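Local structure of nucleoporin p58/p45 (Homo sapiens, 4JO7) at residues H68-V71 with K72-K75; Q51-Y54 with Q55-A59; I9-Q12 with Q13-Q17. The protein is probably a component of the nuclear pore complex, which is required for trafficking across the nuclear membrane. All coordinates share one frame; numbering follows the deposited sequence.

Interaction 1 (H68-V71 with K72-K75); sequences HENV and KVLK
Lys72 reaches back along one face of helix 43-85 to Glu69 and His68, an i to i-3 salt bridge beside an i to i-4 contact on an alpha-helical turn. The lysine lies extended beyond CG, with CG anti to its own carbonyl carbon (chi1 -66°), a setting that sends the chain back toward the preceding turn. Glu69 comes to meet it by bending at chi2, and Glu69 OE2 takes Lys72 NZ at 2.9 Å on the syn side, somewhat out of the carboxylate plane. Lys72 CE, the methylene next to the ammonium, lies obliquely against the imidazole, 3.5 Å from His68 CE1. Phe7 of helix 2-29 stacks on that ring from the partner helix of the hairpin. With an alanine in place of Lys72, the Glu69 carboxylate would probably lose its charged mate and the His68 ring its contact with CE. Round the helix, Asn70 and Val73 lie side by side, and the amide ND2 of Asn70 is bonded to Gln63 of the second subunit. Val71 and Leu74 are buried, packing on Leu60 and Phe57 of that same subunit. Four i to i+4 backbone bonds hold these turns, among them Leu74 N to Asn70 O at 2.9 Å, and Leu74 CB rests 3.4 Å from Val71 O.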
loop_
_atom_site.group_PDB
_atom_site.type_symbol
_atom_site.label_atom_id
_atom_site.label_comp_id
_atom_site.label_asym_id
_atom_site.label_seq_id
_atom_site.Cartn_x
_atom_site.Cartn_y
_atom_site.Cartn_z
ATOM N N HIS F 68 -5.812 -1.965 1.436
ATOM C CA HIS F 68 -7.079 -2.061 0.712
ATOM C C HIS F 68 -8.256 -1.920 1.679
ATOM O O HIS F 68 -9.189 -1.156 1.432
ATOM C CB HIS F 68 -7.143 -3.393 -0.032
ATOM C CG HIS F 68 -8.274 -3.499 -1.008
ATOM N ND1 HIS F 68 -9.225 -4.492 -0.937
ATOM C CD2 HIS F 68 -8.590 -2.755 -2.095
ATOM C CE1 HIS F 68 -10.086 -4.351 -1.929
ATOM N NE2 HIS F 68 -9.725 -3.300 -2.645
ATOM N N GLU F 69 -8.189 -2.638 2.797
ATOM C CA GLU F 69 -9.238 -2.581 3.812
ATOM C C GLU F 69 -9.361 -1.194 4.430
ATOM O O GLU F 69 -10.462 -0.730 4.704
ATOM C CB GLU F 69 -8.985 -3.621 4.906
ATOM C CG GLU F 69 -9.163 -5.050 4.427
ATOM C CD GLU F 69 -10.592 -5.342 3.990
ATOM O OE1 GLU F 69 -11.524 -5.076 4.780
ATOM O OE2 GLU F 69 -10.785 -5.815 2.848
ATOM N N ASN F 70 -8.233 -0.532 4.662
ATOM C CA ASN F 70 -8.272 0.809 5.221
ATOM C C ASN F 70 -8.803 1.843 4.245
ATOM O O ASN F 70 -9.355 2.856 4.661
ATOM C CB ASN F 70 -6.897 1.236 5.727
ATOM C CG ASN F 70 -6.873 1.456 7.226
ATOM O OD1 ASN F 70 -7.896 1.771 7.839
ATOM N ND2 ASN F 70 -5.699 1.298 7.823
ATOM N N VAL F 71 -8.639 1.603 2.948
ATOM C CA VAL F 71 -9.249 2.484 1.953
ATOM C C VAL F 71 -10.777 2.285 1.942
ATOM O O VAL F 71 -11.541 3.229 1.712
ATOM C CB VAL F 71 -8.633 2.277 0.564
ATOM C CG1 VAL F 71 -9.434 3.014 -0.492
ATOM C CG2 VAL F 71 -7.180 2.760 0.570
ATOM N N LYS F 72 -11.219 1.066 2.228
ATOM C CA LYS F 72 -12.644 0.805 2.399
ATOM C C LYS F 72 -13.188 1.567 3.607
ATOM O O LYS F 72 -14.269 2.145 3.544
ATOM C CB LYS F 72 -12.917 -0.688 2.577
ATOM C CG LYS F 72 -12.612 -1.552 1.367
ATOM C CD LYS F 72 -13.027 -2.993 1.643
ATOM C CE LYS F 72 -12.590 -3.938 0.526
ATOM N NZ LYS F 72 -12.905 -5.349 0.857
ATOM N N VAL F 73 -12.451 1.542 4.713
ATOM C CA VAL F 73 -12.816 2.322 5.896
ATOM C C VAL F 73 -12.907 3.806 5.548
ATOM O O VAL F 73 -13.878 4.482 5.911
ATOM C CB VAL F 73 -11.814 2.102 7.053
ATOM C CG1 VAL F 73 -12.074 3.093 8.194
ATOM C CG2 VAL F 73 -11.880 0.667 7.552
ATOM N N LEU F 74 -11.914 4.305 4.819
ATOM C CA LEU F 74 -11.892 5.703 4.414
ATOM C C LEU F 74 -13.171 6.066 3.667
ATOM O O LEU F 74 -13.786 7.101 3.946
ATOM C CB LEU F 74 -10.669 5.995 3.543
ATOM C CG LEU F 74 -10.458 7.453 3.136
ATOM C CD1 LEU F 74 -10.245 8.322 4.376
ATOM C CD2 LEU F 74 -9.282 7.602 2.161
ATOM N N LYS F 75 -13.577 5.206 2.736
ATOM C CA LYS F 75 -14.802 5.438 1.963
ATOM C C LYS F 75 -16.021 5.484 2.871
ATOM O O LYS F 75 -16.881 6.346 2.708
ATOM C CB LYS F 75 -14.991 4.371 0.881
ATOM C CG LYS F 75 -16.208 4.621 -0.009
ATOM C CD LYS F 75 -16.354 3.584 -1.109
ATOM C CE LYS F 75 -17.524 3.933 -2.025
ATOM N NZ LYS F 75 -17.643 2.978 -3.164
#

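Interaction 2 (Q51-Y54 with Q55-A59)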
loop_
_atom_site.group_PDB
_atom_site.type_symbol
_atom_site.label_atom_id
_atom_site.label_comp_id
_atom_site.label_asym_id
_atom_site.label_seq_id
_atom_site.Cartn_x
_atom_site.Cartn_y
_atom_site.Cartn_z
ATOM N N GLN F 51 14.132 -18.498 2.031
ATOM C CA GLN F 51 12.991 -18.621 2.927
ATOM C C GLN F 51 12.582 -17.252 3.457
ATOM O O GLN F 51 11.394 -16.950 3.559
ATOM C CB GLN F 51 13.321 -19.557 4.091
ATOM C CG GLN F 51 12.284 -19.550 5.206
ATOM C CD GLN F 51 12.655 -20.461 6.362
ATOM O OE1 GLN F 51 12.723 -20.024 7.512
ATOM N NE2 GLN F 51 12.890 -21.735 6.066
ATOM N N LYS F 52 13.566 -16.427 3.797
ATOM C CA LYS F 52 13.293 -15.100 4.332
ATOM C C LYS F 52 12.738 -14.172 3.256
ATOM O O LYS F 52 11.918 -13.299 3.547
ATOM C CB LYS F 52 14.546 -14.506 4.970
ATOM C CG LYS F 52 15.066 -15.324 6.145
ATOM C CD LYS F 52 15.934 -14.497 7.076
ATOM C CE LYS F 52 16.660 -15.379 8.082
ATOM N NZ LYS F 52 15.746 -16.346 8.756
ATOM N N ILE F 53 13.181 -14.364 2.018
ATOM C CA ILE F 53 12.610 -13.646 0.884
ATOM C C ILE F 53 11.123 -13.970 0.762
ATOM O O ILE F 53 10.286 -13.083 0.576
ATOM C CB ILE F 53 13.353 -13.993 -0.414
ATOM C CG1 ILE F 53 14.706 -13.272 -0.442
ATOM C CG2 ILE F 53 12.526 -13.615 -1.638
ATOM C CD1 ILE F 53 15.627 -13.719 -1.567
ATOM N N TYR F 54 10.788 -15.242 0.904
ATOM C CA TYR F 54 9.405 -15.697 0.862
ATOM C C TYR F 54 8.600 -15.026 1.968
ATOM O O TYR F 54 7.459 -14.607 1.772
ATOM C CB TYR F 54 9.369 -17.219 1.014
ATOM C CG TYR F 54 8.076 -17.777 1.560
ATOM C CD1 TYR F 54 7.024 -18.090 0.715
ATOM C CD2 TYR F 54 7.917 -18.006 2.921
ATOM C CE1 TYR F 54 5.845 -18.606 1.207
ATOM C CE2 TYR F 54 6.738 -18.519 3.423
ATOM C CZ TYR F 54 5.708 -18.821 2.559
ATOM O OH TYR F 54 4.531 -19.332 3.044
ATOM N N GLN F 55 9.212 -14.928 3.143
ATOM C CA GLN F 55 8.553 -14.287 4.273
ATOM C C GLN F 55 8.263 -12.813 3.994
ATOM O O GLN F 55 7.238 -12.283 4.416
ATOM C CB GLN F 55 9.379 -14.476 5.550
ATOM C CG GLN F 55 9.384 -15.929 6.013
ATOM C CD GLN F 55 10.204 -16.165 7.267
ATOM O OE1 GLN F 55 11.306 -15.637 7.416
ATOM N NE2 GLN F 55 9.659 -16.954 8.185
ATOM N N THR F 56 9.147 -12.151 3.259
ATOM C CA THR F 56 8.926 -10.751 2.916
ATOM C C THR F 56 7.748 -10.622 1.946
ATOM O O THR F 56 6.933 -9.707 2.071
ATOM C CB THR F 56 10.198 -10.119 2.331
ATOM O OG1 THR F 56 11.261 -10.241 3.282
ATOM C CG2 THR F 56 9.983 -8.655 2.001
ATOM N N PHE F 57 7.634 -11.546 0.995
ATOM C CA PHE F 57 6.517 -11.521 0.059
ATOM C C PHE F 57 5.183 -11.723 0.777
ATOM O O PHE F 57 4.194 -11.072 0.451
ATOM C CB PHE F 57 6.683 -12.584 -1.036
ATOM C CG PHE F 57 7.509 -12.123 -2.204
ATOM C CD1 PHE F 57 6.980 -11.246 -3.135
ATOM C CD2 PHE F 57 8.815 -12.562 -2.366
ATOM C CE1 PHE F 57 7.734 -10.817 -4.218
ATOM C CE2 PHE F 57 9.575 -12.136 -3.446
ATOM C CZ PHE F 57 9.036 -11.265 -4.370
ATOM N N VAL F 58 5.151 -12.641 1.739
ATOM C CA VAL F 58 3.917 -12.900 2.477
ATOM C C VAL F 58 3.513 -11.643 3.254
ATOM O O VAL F 58 2.340 -11.255 3.263
ATOM C CB VAL F 58 4.068 -14.070 3.451
ATOM C CG1 VAL F 58 2.792 -14.249 4.277
ATOM C CG2 VAL F 58 4.399 -15.353 2.701
ATOM N N ALA F 59 4.494 -11.024 3.902
ATOM C CA ALA F 59 4.285 -9.781 4.641
ATOM C C ALA F 59 3.736 -8.686 3.733
ATOM O O ALA F 59 2.771 -8.007 4.083
ATOM C CB ALA F 59 5.579 -9.328 5.284
HETATM O O HOH W 1 13.513 -17.731 8.755
HETATM O O HOH W 2 12.742 -16.020 9.897
#
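Val58 sets its CG2 methyl over one face of the Tyr54 ring in the conformer described, a CH-pi contact one helical turn along. Val58 CG2 stands 3.9 Å from the centroid of the Tyr54 ring and 19° off the normal, displaced toward the rim, and its closest ring atom is CZ of Tyr54. With CG anti to the backbone N (chi1 155°), the Tyr54 side chain stands out from the helix, its ring edge meeting the Gln51 carbonyl oxygen in plane. The other apolar pair is Ile53 with Phe57: the two side chains run side by side, and Ile53 CG2 lies 3.8 Å from Phe57 CE2.

The polar ends of Gln51, Lys52 and Gln55 meet through water on the exposed flank. Lys52, curled at its last torsion (chi4 -49°), gives its ammonium NZ to one water at 2.6 Å. That water lies 2.7 Å from Gln51 OE1, with Gln55 OE1 a longer, weak partner. A second water donates to Gln55 OE1 at 2.9 Å and receives a weak bond from Lys52 NZ, and the two waters thus join Lys52 NZ to Gln51 and Gln55. Gln55 OE1 also lies beside Lys52 CG.

Backbone bonds follow the alpha-helical i to i+4 pattern, from Gln55 N to Gln51 O at 3.0 Å through Val58 N to Tyr54 O, with a weak extra bond from Thr56 N to Ile53 O. The hydroxyl OG1 of Thr56 is hydrogen-bonded to Gln77 of the second subunit.

Within the hairpin, this stretch of helix 43-85 faces helix 2-29: Leu18 there packs on Tyr54, Phe57 and Val58, and Arg22 makes a cation-pi contact with the Tyr54 ring. Val73 and Tyr78 of the second subunit lie against Thr56 and Phe57.

Interaction 3 (I9-Q12 with Q13-Q17); sequences ILVQ and QFEVQ
Ile9 and Gln13 lie side by side one turn apart, pointing the same way, and the CG2 methyl of Ile9 comes 3.4 Å from Gln13 NE2. The glutamine chain runs extended back along the helix, its CG anti to the carbonyl carbon (chi1 -71°), which also brings Gln13 OE1 to 4.0 Å from Leu10 CD2. Gln12 and Glu15 form the second pair. They too run alongside each other, with amide and carboxylate planes turned 72° apart; Gln12 OE1 and Glu15 OE2 approach to 3.1 Å, two acceptors that do not bond. Glu15 OE2 also lies near a methyl of Val11, CG1.

What places the amide of Gln12 is a sharp bend at chi2 (-30°) that curls the chain back, where NE2 bonds to the carbonyl oxygen of Arg8. Beneath the side chains, four i to i+4 backbone bonds fix these turns, Phe14 N to Leu10 O being 2.8 Å.

Farther out, the buried side chains face helix 43-85 and the chain of another protein. Val11 packs on Gln65 and Phe14 on Ala61 of helix 43-85, while an apolar side chain of the other protein covers each of them too. Val11 and Phe14 form the inward strip, whereas Gln12, Gln13 and Glu15 are exposed, as are the apolar Ile9 and Val16: an arrangement consistent with the coiled coil predicted for this region.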
loop_
_atom_site.group_PDB
_atom_site.type_symbol
_atom_site.label_atom_id
_atom_site.label_comp_id
_atom_site.label_asym_id
_atom_site.label_seq_id
_atom_site.Cartn_x
_atom_site.Cartn_y
_atom_site.Cartn_z
ATOM N N ILE F 9 -9.869 -12.455 -4.885
ATOM C CA ILE F 9 -9.459 -13.588 -5.711
ATOM C C ILE F 9 -7.961 -13.561 -6.004
ATOM O O ILE F 9 -7.290 -14.595 -5.953
ATOM C CB ILE F 9 -10.227 -13.612 -7.044
ATOM C CG1 ILE F 9 -11.687 -14.012 -6.805
ATOM C CG2 ILE F 9 -9.581 -14.585 -8.022
ATOM C CD1 ILE F 9 -12.573 -13.833 -8.018
ATOM N N LEU F 10 -7.438 -12.384 -6.321
ATOM C CA LEU F 10 -6.003 -12.238 -6.584
ATOM C C LEU F 10 -5.166 -12.588 -5.357
ATOM O O LEU F 10 -4.113 -13.207 -5.479
ATOM C CB LEU F 10 -5.670 -10.823 -7.065
ATOM C CG LEU F 10 -6.153 -10.452 -8.471
ATOM C CD1 LEU F 10 -5.777 -9.024 -8.807
ATOM C CD2 LEU F 10 -5.594 -11.409 -9.524
ATOM N N VAL F 11 -5.629 -12.203 -4.173
ATOM C CA VAL F 11 -4.898 -12.522 -2.950
ATOM C C VAL F 11 -4.877 -14.032 -2.699
ATOM O O VAL F 11 -3.852 -14.588 -2.312
ATOM C CB VAL F 11 -5.482 -11.782 -1.725
ATOM C CG1 VAL F 11 -4.897 -12.321 -0.436
ATOM C CG2 VAL F 11 -5.229 -10.282 -1.836
ATOM N N GLN F 12 -6.008 -14.696 -2.914
ATOM C CA GLN F 12 -6.067 -16.142 -2.747
ATOM C C GLN F 12 -5.146 -16.819 -3.761
ATOM O O GLN F 12 -4.409 -17.736 -3.423
ATOM C CB GLN F 12 -7.500 -16.658 -2.900
ATOM C CG GLN F 12 -8.545 -15.937 -2.043
ATOM C CD GLN F 12 -7.998 -15.392 -0.727
ATOM O OE1 GLN F 12 -7.325 -16.100 0.025
ATOM N NE2 GLN F 12 -8.296 -14.124 -0.442
ATOM N N GLN F 13 -5.170 -16.352 -5.002
ATOM C CA GLN F 13 -4.315 -16.923 -6.030
ATOM C C GLN F 13 -2.837 -16.655 -5.746
ATOM O O GLN F 13 -1.981 -17.489 -6.035
ATOM C CB GLN F 13 -4.716 -16.395 -7.407
ATOM C CG GLN F 13 -6.057 -16.951 -7.882
ATOM C CD GLN F 13 -6.557 -16.303 -9.157
ATOM O OE1 GLN F 13 -5.962 -15.354 -9.660
ATOM N NE2 GLN F 13 -7.666 -16.810 -9.680
ATOM N N PHE F 14 -2.548 -15.503 -5.153
ATOM C CA PHE F 14 -1.178 -15.149 -4.797
ATOM C C PHE F 14 -0.640 -16.108 -3.743
ATOM O O PHE F 14 0.485 -16.590 -3.847
ATOM C CB PHE F 14 -1.127 -13.712 -4.270
ATOM C CG PHE F 14 0.264 -13.210 -4.013
ATOM C CD1 PHE F 14 1.052 -12.762 -5.054
ATOM C CD2 PHE F 14 0.782 -13.189 -2.731
ATOM C CE1 PHE F 14 2.333 -12.299 -4.823
ATOM C CE2 PHE F 14 2.060 -12.725 -2.496
ATOM C CZ PHE F 14 2.832 -12.278 -3.541
ATOM N N GLU F 15 -1.457 -16.395 -2.736
ATOM C CA GLU F 15 -1.072 -17.324 -1.685
ATOM C C GLU F 15 -0.752 -18.706 -2.244
ATOM O O GLU F 15 0.238 -19.323 -1.857
ATOM C CB GLU F 15 -2.180 -17.438 -0.644
ATOM C CG GLU F 15 -2.341 -16.195 0.211
ATOM C CD GLU F 15 -3.359 -16.394 1.302
ATOM O OE1 GLU F 15 -3.077 -17.177 2.237
ATOM O OE2 GLU F 15 -4.440 -15.783 1.214
ATOM N N VAL F 16 -1.592 -19.192 -3.149
ATOM C CA VAL F 16 -1.348 -20.483 -3.781
ATOM C C VAL F 16 -0.016 -20.465 -4.520
ATOM O O VAL F 16 0.799 -21.377 -4.371
ATOM C CB VAL F 16 -2.484 -20.856 -4.762
ATOM C CG1 VAL F 16 -2.098 -22.063 -5.598
ATOM C CG2 VAL F 16 -3.773 -21.120 -3.994
ATOM N N GLN F 17 0.193 -19.423 -5.315
ATOM C CA GLN F 17 1.413 -19.270 -6.095
ATOM C C GLN F 17 2.645 -19.264 -5.196
ATOM O O GLN F 17 3.648 -19.909 -5.509
ATOM C CB GLN F 17 1.352 -17.984 -6.920
ATOM C CG GLN F 17 2.596 -17.708 -7.745
ATOM C CD GLN F 17 2.463 -16.456 -8.588
ATOM O OE1 GLN F 17 2.860 -15.365 -8.172
ATOM N NE2 GLN F 17 1.892 -16.605 -9.777
#

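How the interactions relate
The three contacts lie on the two helices of one hairpin. Interactions 1 and 2 are both on helix 43-85, in series with centres 25 Å apart and nearest atoms about 11 Å apart, and both meet the second subunit. Interaction 3 sits on helix 2-29. It touches interaction 2 directly, Phe14 CE2 lying 4.0 Å from Phe57 O, and their centres are 15 Å apart. Interaction 1 stays clear of interaction 3, with nearest atoms about 7 Å apart and centres 20 Å apart. The assembly holds four protein chains, and all three contacts also lie against the chain of another protein.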